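Local coordinates for NADP-dependent alcohol dehydrogenase (Entamoeba histolytica, PDB 2OUI), which probably catalyses the zinc- and NADP-dependent interconversion of alcohols with aldehydes or ketones, at residues Ala5-Gly10 with Arg52-Leu57; Cys171-Gly176 with Phe195-Arg200; Val239-Gly244 with Ser260-Val265. The protein carries 1 engineered substitution. One frame throughout, in Å; residues are numbered along the deposited sequence.

Contact 1 (Ala5-Gly10 with Arg52-Leu57)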
loop_
_atom_site.group_PDB
_atom_site.type_symbol
_atom_site.label_atom_id
_atom_site.label_comp_id
_atom_site.label_asym_id
_atom_site.label_seq_id
_atom_site.Cartn_x
_atom_site.Cartn_y
_atom_site.Cartn_z
ATOM N N ALA A 5 -15.574 -20.938 -33.320
ATOM C CA ALA A 5 -15.108 -21.745 -32.180
ATOM C C ALA A 5 -13.723 -22.376 -32.346
ATOM O O ALA A 5 -13.269 -22.589 -33.472
ATOM C CB ALA A 5 -16.104 -22.853 -31.877
ATOM N N MET A 6 -13.075 -22.671 -31.210
ATOM C CA MET A 6 -11.926 -23.578 -31.159
ATOM C C MET A 6 -12.503 -24.977 -31.132
ATOM O O MET A 6 -13.165 -25.364 -30.161
ATOM C CB MET A 6 -11.123 -23.351 -29.880
ATOM C CG MET A 6 -9.993 -24.351 -29.675
ATOM S SD MET A 6 -9.038 -23.833 -28.245
ATOM C CE MET A 6 -7.857 -25.186 -28.196
ATOM N N LEU A 7 -12.278 -25.725 -32.205
ATOM C CA LEU A 7 -12.814 -27.067 -32.321
ATOM C C LEU A 7 -11.857 -28.084 -31.703
ATOM O O LEU A 7 -12.258 -29.185 -31.322
ATOM C CB LEU A 7 -13.061 -27.392 -33.781
ATOM C CG LEU A 7 -13.888 -26.382 -34.578
ATOM C CD1 LEU A 7 -13.994 -26.815 -36.023
ATOM C CD2 LEU A 7 -15.255 -26.218 -33.956
ATOM N N GLY A 8 -10.591 -27.708 -31.624
ATOM C CA GLY A 8 -9.555 -28.540 -31.024
ATOM C C GLY A 8 -8.283 -27.732 -31.106
ATOM O O GLY A 8 -8.268 -26.687 -31.761
ATOM N N ILE A 9 -7.223 -28.182 -30.442
ATOM C CA ILE A 9 -5.925 -27.528 -30.598
ATOM C C ILE A 9 -5.599 -27.456 -32.089
ATOM O O ILE A 9 -5.666 -28.464 -32.794
ATOM C CB ILE A 9 -4.810 -28.214 -29.760
ATOM C CG1 ILE A 9 -5.058 -27.925 -28.272
ATOM C CG2 ILE A 9 -3.409 -27.726 -30.191
ATOM C CD1 ILE A 9 -4.097 -28.626 -27.310
ATOM N N GLY A 10 -5.318 -26.240 -32.564
ATOM C CA GLY A 10 -4.969 -26.009 -33.967
ATOM C C GLY A 10 -6.099 -25.940 -34.992
ATOM O O GLY A 10 -5.822 -25.911 -36.191
ATOM N N ARG A 52 -9.602 -27.692 -25.852
ATOM C CA ARG A 52 -11.013 -27.338 -25.753
ATOM C C ARG A 52 -11.719 -27.939 -26.942
ATOM O O ARG A 52 -11.108 -28.235 -27.972
ATOM C CB ARG A 52 -11.220 -25.823 -25.790
ATOM C CG ARG A 52 -10.429 -25.039 -24.769
ATOM C CD ARG A 52 -11.150 -25.015 -23.428
ATOM N NE ARG A 52 -10.535 -24.045 -22.534
ATOM C CZ ARG A 52 -9.463 -24.291 -21.790
ATOM N NH1 ARG A 52 -8.883 -25.490 -21.835
ATOM N NH2 ARG A 52 -8.965 -23.337 -21.015
ATOM N N HIS A 53 -13.009 -28.159 -26.786
ATOM C CA HIS A 53 -13.836 -28.497 -27.925
ATOM C C HIS A 53 -15.085 -27.629 -27.876
ATOM O O HIS A 53 -15.632 -27.359 -26.783
ATOM C CB HIS A 53 -14.149 -29.999 -27.975
ATOM C CG HIS A 53 -13.106 -30.813 -28.688
ATOM N ND1 HIS A 53 -11.764 -30.754 -28.372
ATOM C CD2 HIS A 53 -13.216 -31.716 -29.693
ATOM C CE1 HIS A 53 -11.092 -31.576 -29.159
ATOM N NE2 HIS A 53 -11.949 -32.174 -29.968
ATOM N N ASP A 54 -15.445 -27.132 -29.054
ATOM C CA ASP A 54 -16.616 -26.299 -29.314
ATOM C C ASP A 54 -16.740 -25.009 -28.498
ATOM O O ASP A 54 -17.830 -24.510 -28.279
ATOM C CB ASP A 54 -17.879 -27.162 -29.283
ATOM C CG ASP A 54 -17.772 -28.368 -30.218
ATOM O OD1 ASP A 54 -16.878 -28.351 -31.102
ATOM O OD2 ASP A 54 -18.566 -29.328 -30.070
ATOM N N MET A 55 -15.601 -24.445 -28.105
ATOM C CA MET A 55 -15.599 -23.174 -27.362
ATOM C C MET A 55 -15.585 -21.970 -28.298
ATOM O O MET A 55 -14.617 -21.754 -29.043
ATOM C CB MET A 55 -14.412 -23.070 -26.403
ATOM C CG MET A 55 -14.407 -21.762 -25.636
ATOM S SD MET A 55 -13.035 -21.650 -24.501
ATOM C CE MET A 55 -11.709 -21.401 -25.694
ATOM N N ILE A 56 -16.637 -21.160 -28.226
ATOM C CA ILE A 56 -16.692 -19.921 -29.007
ATOM C C ILE A 56 -15.595 -18.946 -28.570
ATOM O O ILE A 56 -15.319 -18.822 -27.378
ATOM C CB ILE A 56 -18.078 -19.274 -28.949
ATOM C CG1 ILE A 56 -19.072 -20.223 -29.649
ATOM C CG2 ILE A 56 -18.028 -17.884 -29.600
ATOM C CD1 ILE A 56 -20.522 -19.820 -29.559
ATOM N N LEU A 57 -14.953 -18.301 -29.552
ATOM C CA LEU A 57 -13.754 -17.509 -29.286
ATOM C C LEU A 57 -14.092 -16.045 -29.068
ATOM O O LEU A 57 -15.248 -15.656 -29.199
ATOM C CB LEU A 57 -12.743 -17.676 -30.424
ATOM C CG LEU A 57 -12.159 -19.087 -30.512
ATOM C CD1 LEU A 57 -11.475 -19.266 -31.833
ATOM C CD2 LEU A 57 -11.187 -19.323 -29.349
#
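M6 and M55 form an antiparallel hydrogen-bonded pair, held mainly by the bond from M6 N to M55 O at 2.8 Å. The return bond, from M55 N to M6 O, is weak, stretched to 3.3 Å. Both methionines point to the same face of the sheet. There M6, with CG anti to the backbone N (chi1 174°) and the rest of its chain extended, reaches R52 and crosses it obliquely, its SD 3.8 Å from R52 CB. A long unbranched thioether suits this place because it can lie against the aliphatic root of an arginine. L57 leans in from beyond the pair, its CD2 4.1 Å from M6 CB. D54 and M55 together face M6 in a G1 beta bulge, and D54 (phi 56°) holds the left-handed conformation of the bulge's first position, where glycine is commonest. The sheet has three antiparallel strands, with 2-8 between 11-16 and 55-56. In one of the two conformers of H53, L7 O sits 3.1 Å above the plane of the imidazole, over its centre, without a hydrogen bond. G8 CA makes a CA-H...O contact of 3.4 Å with R52 O, and glycine suits the place because a side chain would probably press on that H53 ring. In the next shell, T43 and V44 of helix 38-46 pack on M6, and R52 NE bonds to N114 O.

Contact 2 (Cys171-Gly176 with Phe195-Arg200). With EDO (1,2-ethanediol), chain J.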
loop_
_atom_site.group_PDB
_atom_site.type_symbol
_atom_site.label_atom_id
_atom_site.label_comp_id
_atom_site.label_asym_id
_atom_site.label_seq_id
_atom_site.Cartn_x
_atom_site.Cartn_y
_atom_site.Cartn_z
ATOM N N CYS A 171 10.700 1.030 -18.396
ATOM C CA CYS A 171 10.838 0.307 -19.671
ATOM C C CYS A 171 9.601 -0.561 -19.883
ATOM O O CYS A 171 9.207 -1.289 -18.983
ATOM C CB CYS A 171 12.070 -0.592 -19.663
ATOM S SG CYS A 171 12.308 -1.466 -21.231
ATOM N N VAL A 172 8.989 -0.457 -21.061
ATOM C CA VAL A 172 7.929 -1.389 -21.473
ATOM C C VAL A 172 8.522 -2.346 -22.501
ATOM O O VAL A 172 9.020 -1.901 -23.547
ATOM C CB VAL A 172 6.750 -0.628 -22.131
ATOM C CG1 VAL A 172 5.703 -1.630 -22.616
ATOM C CG2 VAL A 172 6.144 0.362 -21.139
ATOM N N ILE A 173 8.517 -3.644 -22.194
ATOM C CA ILE A 173 9.063 -4.639 -23.131
ATOM C C ILE A 173 7.899 -5.309 -23.851
ATOM O O ILE A 173 7.107 -6.026 -23.235
ATOM C CB ILE A 173 9.930 -5.708 -22.423
ATOM C CG1 ILE A 173 11.022 -5.038 -21.596
ATOM C CG2 ILE A 173 10.541 -6.658 -23.452
ATOM C CD1 ILE A 173 11.771 -5.979 -20.651
ATOM N N GLY A 174 7.790 -5.030 -25.147
ATOM C CA GLY A 174 6.774 -5.624 -25.988
ATOM C C GLY A 174 5.768 -4.549 -26.266
ATOM O O GLY A 174 5.116 -4.049 -25.350
ATOM N N ILE A 175 5.658 -4.164 -27.529
ATOM C CA ILE A 175 4.838 -3.037 -27.948
ATOM C C ILE A 175 3.743 -3.433 -28.961
ATOM O O ILE A 175 3.549 -2.735 -29.934
ATOM C CB ILE A 175 5.737 -1.900 -28.527
ATOM C CG1 ILE A 175 6.845 -1.522 -27.539
ATOM C CG2 ILE A 175 4.938 -0.655 -28.839
ATOM C CD1 ILE A 175 6.326 -0.971 -26.216
ATOM N N GLY A 176 3.066 -4.557 -28.742
ATOM C CA GLY A 176 1.840 -4.812 -29.484
ATOM C C GLY A 176 0.788 -3.867 -28.915
ATOM O O GLY A 176 1.103 -2.959 -28.152
ATOM N N PHE A 195 11.274 3.931 -21.999
ATOM C CA PHE A 195 11.869 3.112 -23.064
ATOM C C PHE A 195 10.817 2.116 -23.520
ATOM O O PHE A 195 10.153 1.511 -22.689
ATOM C CB PHE A 195 13.058 2.311 -22.538
ATOM C CG PHE A 195 14.206 3.166 -22.073
ATOM C CD1 PHE A 195 14.294 3.578 -20.747
ATOM C CD2 PHE A 195 15.187 3.543 -22.966
ATOM C CE1 PHE A 195 15.373 4.383 -20.337
ATOM C CE2 PHE A 195 16.268 4.339 -22.565
ATOM C CZ PHE A 195 16.355 4.749 -21.232
ATOM N N ALA A 196 10.692 1.942 -24.826
ATOM C CA ALA A 196 9.715 1.000 -25.405
ATOM C C ALA A 196 10.511 0.025 -26.271
ATOM O O ALA A 196 11.092 0.411 -27.285
ATOM C CB ALA A 196 8.680 1.759 -26.245
ATOM N N VAL A 197 10.549 -1.234 -25.852
ATOM C CA VAL A 197 11.309 -2.248 -26.551
ATOM C C VAL A 197 10.379 -2.930 -27.553
ATOM O O VAL A 197 9.431 -3.631 -27.177
ATOM C CB VAL A 197 11.882 -3.286 -25.567
ATOM C CG1 VAL A 197 12.622 -4.388 -26.319
ATOM C CG2 VAL A 197 12.796 -2.591 -24.537
ATOM N N GLY A 198 10.640 -2.693 -28.829
ATOM C CA GLY A 198 9.871 -3.342 -29.893
ATOM C C GLY A 198 10.659 -3.247 -31.182
ATOM O O GLY A 198 11.674 -2.536 -31.265
ATOM N N SER A 199 10.198 -3.960 -32.198
ATOM C CA SER A 199 10.899 -3.939 -33.475
ATOM C C SER A 199 9.986 -3.821 -34.700
ATOM O O SER A 199 10.466 -3.451 -35.781
ATOM C CB SER A 199 11.848 -5.132 -33.580
ATOM O OG SER A 199 11.175 -6.322 -33.201
ATOM N N ARG A 200 8.690 -4.105 -34.548
ATOM C CA ARG A 200 7.746 -3.869 -35.660
ATOM C C ARG A 200 7.651 -2.344 -35.804
ATOM O O ARG A 200 7.313 -1.637 -34.834
ATOM C CB ARG A 200 6.385 -4.522 -35.373
ATOM C CG ARG A 200 5.585 -4.908 -36.617
ATOM C CD ARG A 200 4.784 -6.204 -36.396
ATOM N NE ARG A 200 3.419 -5.946 -35.934
ATOM C CZ ARG A 200 2.789 -6.653 -34.994
ATOM N NH1 ARG A 200 3.392 -7.670 -34.385
ATOM N NH2 ARG A 200 1.554 -6.331 -34.639
HETATM C C1 EDO J . 6.427 -4.937 -31.860
HETATM O O1 EDO J . 7.817 -5.239 -32.020
HETATM C C2 EDO J . 5.917 -5.636 -30.609
HETATM O O2 EDO J . 6.975 -5.711 -29.637
#
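C171, V172 and I173 pair in parallel register with F195, A196 and V197, the two strand axes coming within 4.7 Å at an angle of 12°. V172 is bonded through both its backbone groups: its N donates to F195 O, and its O receives V197 N at 2.8 Å. G174 N continues the ladder to V197 O at 3.0 Å. On the face shared by C171, I173, F195 and V197, the sulphur of C171 stands anti to its backbone N (chi1 -178°), which brings SG to within 3.5 Å of V197 CG2. Both are small side chains, leaving room for I227 of helix 223-230 to pack on them. These strands, joined through helix 177-188, make the beta-alpha-beta unit that opens a Rossmann-type domain, and G174 and G176 fit its GxGxxG pattern. G174 takes backbone angles that would press a beta carbon into the preceding carbonyl O. In one of its two conformers I175 may set CD1 3.6 Å from A196 CB; a beta carbon on G198 would then crowd I175 CG1, so glycine lets I175 fold in. Where the strands part, an ethanediol, probably from the crystallisation liquor, bridges I175 N, through O2, to S199 N and R200 N, through O1. In Rossmann-type dehydrogenases this turn typically lies against the dinucleotide, so the ethanediol probably sits in or near the NADP site.

Contact 3 (Val239-Gly244 with Ser260-Val265). With EDO (1,2-ethanediol), chain I.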
loop_
_atom_site.group_PDB
_atom_site.type_symbol
_atom_site.label_atom_id
_atom_site.label_comp_id
_atom_site.label_asym_id
_atom_site.label_seq_id
_atom_site.Cartn_x
_atom_site.Cartn_y
_atom_site.Cartn_z
ATOM N N VAL A 239 9.650 -1.758 -14.678
ATOM C CA VAL A 239 9.570 -2.449 -15.969
ATOM C C VAL A 239 8.172 -3.072 -16.128
ATOM O O VAL A 239 7.656 -3.700 -15.195
ATOM C CB VAL A 239 10.653 -3.568 -16.106
ATOM C CG1 VAL A 239 10.452 -4.355 -17.406
ATOM C CG2 VAL A 239 12.065 -2.994 -16.051
ATOM N N VAL A 240 7.564 -2.874 -17.307
ATOM C CA VAL A 240 6.319 -3.569 -17.678
ATOM C C VAL A 240 6.676 -4.569 -18.773
ATOM O O VAL A 240 7.425 -4.253 -19.707
ATOM C CB VAL A 240 5.241 -2.590 -18.239
ATOM C CG1 VAL A 240 3.984 -3.368 -18.612
ATOM C CG2 VAL A 240 4.911 -1.469 -17.234
ATOM N N ILE A 241 6.189 -5.800 -18.631
ATOM C CA ILE A 241 6.390 -6.811 -19.657
ATOM C C ILE A 241 5.033 -7.037 -20.298
ATOM O O ILE A 241 4.068 -7.410 -19.622
ATOM C CB ILE A 241 6.921 -8.149 -19.103
ATOM C CG1 ILE A 241 8.294 -7.961 -18.449
ATOM C CG2 ILE A 241 7.013 -9.148 -20.237
ATOM C CD1 ILE A 241 8.829 -9.215 -17.779
ATOM N N ALA A 242 4.953 -6.742 -21.592
ATOM C CA ALA A 242 3.698 -6.824 -22.325
ATOM C C ALA A 242 3.832 -7.632 -23.607
ATOM O O ALA A 242 2.967 -7.581 -24.485
ATOM C CB ALA A 242 3.156 -5.428 -22.607
ATOM N N GLY A 243 4.892 -8.419 -23.691
ATOM C CA GLY A 243 5.112 -9.264 -24.858
ATOM C C GLY A 243 6.371 -10.058 -24.636
ATOM O O GLY A 243 6.933 -10.036 -23.541
ATOM N N GLY A 244 6.811 -10.776 -25.661
ATOM C CA GLY A 244 8.019 -11.585 -25.562
ATOM C C GLY A 244 7.691 -13.001 -25.133
ATOM O O GLY A 244 6.606 -13.508 -25.407
ATOM N N SER A 260 12.392 -2.347 -6.681
ATOM C CA SER A 260 11.694 -1.976 -7.913
ATOM C C SER A 260 10.637 -3.002 -8.184
ATOM O O SER A 260 10.485 -3.972 -7.416
ATOM C CB SER A 260 12.686 -1.987 -9.057
ATOM O OG SER A 260 13.162 -3.317 -9.200
ATOM N N ASP A 261 9.903 -2.800 -9.288
ATOM C CA ASP A 261 8.765 -3.668 -9.610
ATOM C C ASP A 261 8.761 -4.001 -11.094
ATOM O O ASP A 261 8.989 -3.128 -11.922
ATOM C CB ASP A 261 7.448 -2.989 -9.238
ATOM C CG ASP A 261 7.304 -2.810 -7.741
ATOM O OD1 ASP A 261 6.785 -3.729 -7.068
ATOM O OD2 ASP A 261 7.696 -1.729 -7.247
ATOM N N ILE A 262 8.545 -5.279 -11.389
ATOM C CA ILE A 262 8.332 -5.771 -12.764
ATOM C C ILE A 262 6.881 -6.185 -12.860
ATOM O O ILE A 262 6.431 -7.069 -12.130
ATOM C CB ILE A 262 9.249 -6.980 -13.047
ATOM C CG1 ILE A 262 10.723 -6.530 -12.917
ATOM C CG2 ILE A 262 8.919 -7.610 -14.424
ATOM C CD1 ILE A 262 11.707 -7.655 -12.910
ATOM N N GLY A 263 6.123 -5.522 -13.734
ATOM C CA GLY A 263 4.714 -5.854 -13.899
ATOM C C GLY A 263 4.454 -6.580 -15.217
ATOM O O GLY A 263 4.512 -5.983 -16.285
ATOM N N ASN A 264 4.194 -7.886 -15.152
ATOM C CA ASN A 264 3.943 -8.635 -16.365
ATOM C C ASN A 264 2.447 -8.810 -16.624
ATOM O O ASN A 264 1.686 -9.142 -15.696
ATOM C CB ASN A 264 4.529 -10.033 -16.294
ATOM C CG ASN A 264 4.107 -10.863 -17.512
ATOM O OD1 ASN A 264 4.522 -10.544 -18.633
ATOM N ND2 ASN A 264 3.236 -11.881 -17.311
ATOM N N VAL A 265 2.033 -8.580 -17.874
ATOM C CA VAL A 265 0.648 -8.857 -18.283
ATOM C C VAL A 265 0.642 -9.758 -19.512
ATOM O O VAL A 265 -0.423 -10.086 -20.019
ATOM C CB VAL A 265 -0.163 -7.563 -18.598
ATOM C CG1 VAL A 265 -0.579 -6.863 -17.290
ATOM C CG2 VAL A 265 0.647 -6.616 -19.504
HETATM C C1 EDO I . -2.555 -10.225 -23.253
HETATM O O1 EDO I . -1.285 -10.736 -22.823
HETATM C C2 EDO I . -2.683 -10.356 -24.769
HETATM O O2 EDO I . -2.099 -11.563 -25.295
#
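Four backbone hydrogen bonds zip V239-I241 to D261-V265 in parallel, from V239 N to D261 O at 3.1 Å through to V265 N to I241 O at 2.9 Å. Three run nearly along the C=O axis, whereas I241 N sits above the carbonyl plane of G263. Among apolar contacts, I241 CD1 meets I262 CG2 at 3.7 Å on the face covered by helix 248-255, and beta-branched residues suit these extended backbones. Beyond the strand ends A242 CB packs on V265 CG2 at 4.2 Å. On the opposite face G263 contributes no side chain next to V240.

The polar groups are largely served from outside. N264, its CG anti to the backbone N (chi1 173°), lays OD1 3.3 Å from I241 CG2, but OD1 has a hydrogen-bond partner flanking the segments; ND2 bonds to N266 O and to G284 O of a second subunit. The buried carboxylate of D261 is met by H291 and N163. V265 O accepts a hydrogen bond from O1 of an ethanediol, probably from the crystallisation liquor. Strand 236-241, helix 248-255 and strand 260-264 form a beta-alpha-beta crossover in the second half of the Rossmann-type sheet.

Contacts 2 and 3 belong to one parallel sheet of strand order 3-2-1-4-5-6, with centres 11 Å apart. Strands 170-173 and 236-241 are its neighbours in the middle and join the two contacts: I173 N lies 2.8 Å from V240 O, a probable hydrogen bond, and I173 O lies the same distance from A242 N. Contact 1 belongs to the other part of the chain, its centre 31 Å from that of contact 2 and 29 Å from that of contact 3. The zinc site of C37, H59 and D150 relates contacts 1 and 3: the side chains of L57 and V265 each lie about 10 Å from the metal, although the nearest atoms of these contacts are about 16 Å apart.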